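Local structure of 1-deoxy-D-xylulose 5-phosphate reductoisomerase (Moraxella catarrhalis, 4ZQG) at residues Met202-Ala210 with Phe350-Thr358. The protein catalyses the NADPH-dependent conversion of 1-deoxy-D-xylulose 5-phosphate to 2-C-methyl-D-erythritol 4-phosphate in the MEP pathway of isoprenoid synthesis, and binds the inhibitor fosmidomycin. Numbering follows the deposited sequence.
Sequences MQNASVKEA and FLAEKICLT
F350 meets the 202-210 segment with the far end of its ring. CG lies anti to the backbone N (chi1 178°), which carries the ring out past V207 to A205 and A210. F350 CE2 touches A210 CB at 3.8 Å, while the carbonyl oxygens of A205 and S206 lie at the ring edge, near its plane. V207 slides past the ring in the opposite direction, and V207 CG2 lies 3.9 Å from F350 CE2. L351 crosses V207 at about a right angle, its CD2 3.8 Å from V207 CG1. Helix 333-351 ends in a Schellman motif: E353 has positive phi, and its N bonds back to F350 O. E353 CG approaches V207 CG2. C356 lays CB and SG near Q203 O. L357 sends CD1 over the centre of the F350 ring, 3.9 Å above its plane; its CD2 reaches A205 CB at 4.1 Å. F194, from a loop, touches A205 and L357; I224 of helix 220-228 touches A210 and F350. T358 OG1 lies 3.5 Å from Q203 CG. The contact joins the family region with the magnesium ligands D154, E156 and E235 to the C-terminal one, with the L351 side chain about 9 Å from bound NAD. Across it the chemistry is van der Waals contact, partly onto backbone carbonyls: L357 CB lies 3.6 Å from M202 O. The S206 cap on E209 N stays within its segment, consistent with each turn being shaped by its own bonds.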
loop_
_atom_site.group_PDB
_atom_site.type_symbol
_atom_site.label_atom_id
_atom_site.label_comp_id
_atom_site.label_asym_id
_atom_site.label_seq_id
_atom_site.Cartn_x
_atom_site.Cartn_y
_atom_site.Cartn_z
ATOM N N MET A 202 25.490 -0.530 24.094
ATOM C CA MET A 202 25.522 -1.667 23.175
ATOM C C MET A 202 26.797 -2.478 23.413
ATOM O O MET A 202 26.745 -3.713 23.442
ATOM C CB MET A 202 25.487 -1.224 21.704
ATOM C CG MET A 202 24.229 -0.525 21.216
ATOM S SD MET A 202 24.503 0.072 19.524
ATOM C CE MET A 202 23.989 -1.297 18.493
ATOM N N GLN A 203 27.933 -1.779 23.548
ATOM C CA GLN A 203 29.205 -2.405 23.937
ATOM C C GLN A 203 28.995 -3.532 24.969
ATOM O O GLN A 203 29.441 -4.657 24.746
ATOM C CB GLN A 203 30.204 -1.346 24.475
ATOM C CG GLN A 203 31.156 -0.751 23.424
ATOM C CD GLN A 203 31.581 0.711 23.687
ATOM O OE1 GLN A 203 31.555 1.207 24.813
ATOM N NE2 GLN A 203 31.971 1.403 22.623
ATOM N N ASN A 204 28.276 -3.222 26.056
ATOM C CA ASN A 204 28.148 -4.117 27.212
ATOM C C ASN A 204 26.931 -5.014 27.155
ATOM O O ASN A 204 26.549 -5.598 28.159
ATOM C CB ASN A 204 28.035 -3.311 28.511
ATOM C CG ASN A 204 29.159 -2.315 28.696
ATOM O OD1 ASN A 204 29.772 -1.864 27.730
ATOM N ND2 ASN A 204 29.415 -1.939 29.948
ATOM N N ALA A 205 26.296 -5.093 25.999
ATOM C CA ALA A 205 25.074 -5.863 25.864
ATOM C C ALA A 205 25.280 -7.339 26.219
ATOM O O ALA A 205 26.211 -7.976 25.750
ATOM C CB ALA A 205 24.536 -5.739 24.441
ATOM N N SER A 206 24.397 -7.872 27.052
ATOM C CA SER A 206 24.296 -9.290 27.224
ATOM C C SER A 206 23.615 -9.904 26.008
ATOM O O SER A 206 22.880 -9.247 25.290
ATOM C CB SER A 206 23.506 -9.620 28.501
ATOM O OG SER A 206 22.138 -9.216 28.426
ATOM N N VAL A 207 23.874 -11.180 25.784
ATOM C CA VAL A 207 23.175 -11.948 24.759
ATOM C C VAL A 207 21.644 -11.904 24.957
ATOM O O VAL A 207 20.899 -11.792 23.982
ATOM C CB VAL A 207 23.672 -13.424 24.762
ATOM C CG1 VAL A 207 22.873 -14.296 23.808
ATOM C CG2 VAL A 207 25.150 -13.495 24.411
ATOM N N LYS A 208 21.201 -12.030 26.218
ATOM C CA LYS A 208 19.787 -11.895 26.630
ATOM C C LYS A 208 19.177 -10.561 26.103
ATOM O O LYS A 208 18.096 -10.589 25.522
ATOM C CB LYS A 208 19.661 -11.998 28.176
ATOM C CG LYS A 208 18.361 -12.584 28.731
ATOM C CD LYS A 208 17.144 -11.671 28.560
ATOM N N GLU A 209 19.870 -9.420 26.297
ATOM C CA GLU A 209 19.438 -8.111 25.753
ATOM C C GLU A 209 19.304 -8.130 24.225
ATOM O O GLU A 209 18.237 -7.843 23.680
ATOM C CB GLU A 209 20.400 -6.977 26.153
ATOM C CG GLU A 209 20.089 -6.333 27.493
ATOM C CD GLU A 209 21.302 -5.692 28.149
ATOM O OE1 GLU A 209 21.815 -6.264 29.150
ATOM O OE2 GLU A 209 21.733 -4.619 27.659
ATOM N N ALA A 210 20.398 -8.472 23.557
ATOM C CA ALA A 210 20.464 -8.455 22.106
ATOM C C ALA A 210 19.502 -9.443 21.442
ATOM O O ALA A 210 18.959 -9.141 20.372
ATOM C CB ALA A 210 21.892 -8.734 21.646
ATOM N N PHE A 350 29.295 -13.995 19.084
ATOM C CA PHE A 350 28.685 -13.137 20.091
ATOM C C PHE A 350 27.872 -13.961 21.076
ATOM O O PHE A 350 28.009 -13.811 22.291
ATOM C CB PHE A 350 27.784 -12.077 19.459
ATOM C CG PHE A 350 27.110 -11.206 20.480
ATOM C CD1 PHE A 350 27.838 -10.254 21.160
ATOM C CD2 PHE A 350 25.774 -11.395 20.803
ATOM C CE1 PHE A 350 27.236 -9.478 22.118
ATOM C CE2 PHE A 350 25.171 -10.626 21.770
ATOM C CZ PHE A 350 25.901 -9.666 22.429
ATOM N N LEU A 351 27.019 -14.820 20.523
ATOM C CA LEU A 351 26.192 -15.761 21.294
ATOM C C LEU A 351 26.998 -16.775 22.166
ATOM O O LEU A 351 26.549 -17.191 23.243
ATOM C CB LEU A 351 25.306 -16.552 20.334
ATOM C CG LEU A 351 24.333 -15.789 19.443
ATOM C CD1 LEU A 351 24.103 -16.616 18.185
ATOM C CD2 LEU A 351 23.023 -15.518 20.173
ATOM N N ALA A 352 28.177 -17.166 21.683
ATOM C CA ALA A 352 29.127 -17.944 22.471
ATOM C C ALA A 352 29.857 -17.071 23.506
ATOM O O ALA A 352 30.621 -17.588 24.297
ATOM C CB ALA A 352 30.123 -18.630 21.550
ATOM N N GLU A 353 29.636 -15.757 23.494
ATOM C CA GLU A 353 30.154 -14.846 24.528
ATOM C C GLU A 353 31.648 -14.633 24.431
ATOM O O GLU A 353 32.298 -14.352 25.421
ATOM C CB GLU A 353 29.746 -15.302 25.948
ATOM C CG GLU A 353 28.244 -15.595 26.078
ATOM C CD GLU A 353 27.756 -15.764 27.514
ATOM O OE1 GLU A 353 27.029 -16.744 27.775
ATOM O OE2 GLU A 353 28.083 -14.925 28.381
ATOM N N LYS A 354 32.170 -14.715 23.210
ATOM C CA LYS A 354 33.598 -14.491 22.916
ATOM C C LYS A 354 33.912 -13.045 22.504
ATOM O O LYS A 354 35.010 -12.550 22.758
ATOM C CB LYS A 354 34.083 -15.464 21.817
ATOM C CG LYS A 354 34.306 -16.914 22.288
ATOM C CD LYS A 354 34.477 -17.880 21.118
ATOM C CE LYS A 354 34.571 -19.317 21.566
ATOM N NZ LYS A 354 35.893 -19.597 22.196
ATOM N N ILE A 355 32.964 -12.377 21.843
ATOM C CA ILE A 355 33.140 -10.958 21.518
ATOM C C ILE A 355 32.003 -10.092 22.032
ATOM O O ILE A 355 30.927 -10.585 22.388
ATOM C CB ILE A 355 33.340 -10.694 20.001
ATOM C CG1 ILE A 355 32.121 -11.138 19.188
ATOM C CG2 ILE A 355 34.589 -11.409 19.495
ATOM C CD1 ILE A 355 32.060 -10.528 17.797
ATOM N N CYS A 356 32.283 -8.795 22.091
ATOM C CA CYS A 356 31.258 -7.779 22.310
ATOM C C CYS A 356 30.284 -7.620 21.139
ATOM O O CYS A 356 30.600 -7.949 20.008
ATOM C CB CYS A 356 31.939 -6.441 22.547
ATOM S SG CYS A 356 32.816 -6.468 24.091
ATOM N N LEU A 357 29.108 -7.069 21.402
ATOM C CA LEU A 357 28.144 -6.825 20.319
ATOM C C LEU A 357 28.709 -5.891 19.239
ATOM O O LEU A 357 28.600 -6.203 18.051
ATOM C CB LEU A 357 26.835 -6.252 20.849
ATOM C CG LEU A 357 25.759 -6.109 19.771
ATOM C CD1 LEU A 357 25.329 -7.469 19.222
ATOM C CD2 LEU A 357 24.576 -5.332 20.323
ATOM N N THR A 358 29.296 -4.770 19.675
ATOM C CA THR A 358 29.927 -3.786 18.793
ATOM C C THR A 358 31.136 -4.318 18.031
ATOM O O THR A 358 31.598 -3.707 17.074
ATOM C CB THR A 358 30.438 -2.586 19.595
ATOM O OG1 THR A 358 31.172 -3.052 20.736
ATOM C CG2 THR A 358 29.281 -1.752 20.062
#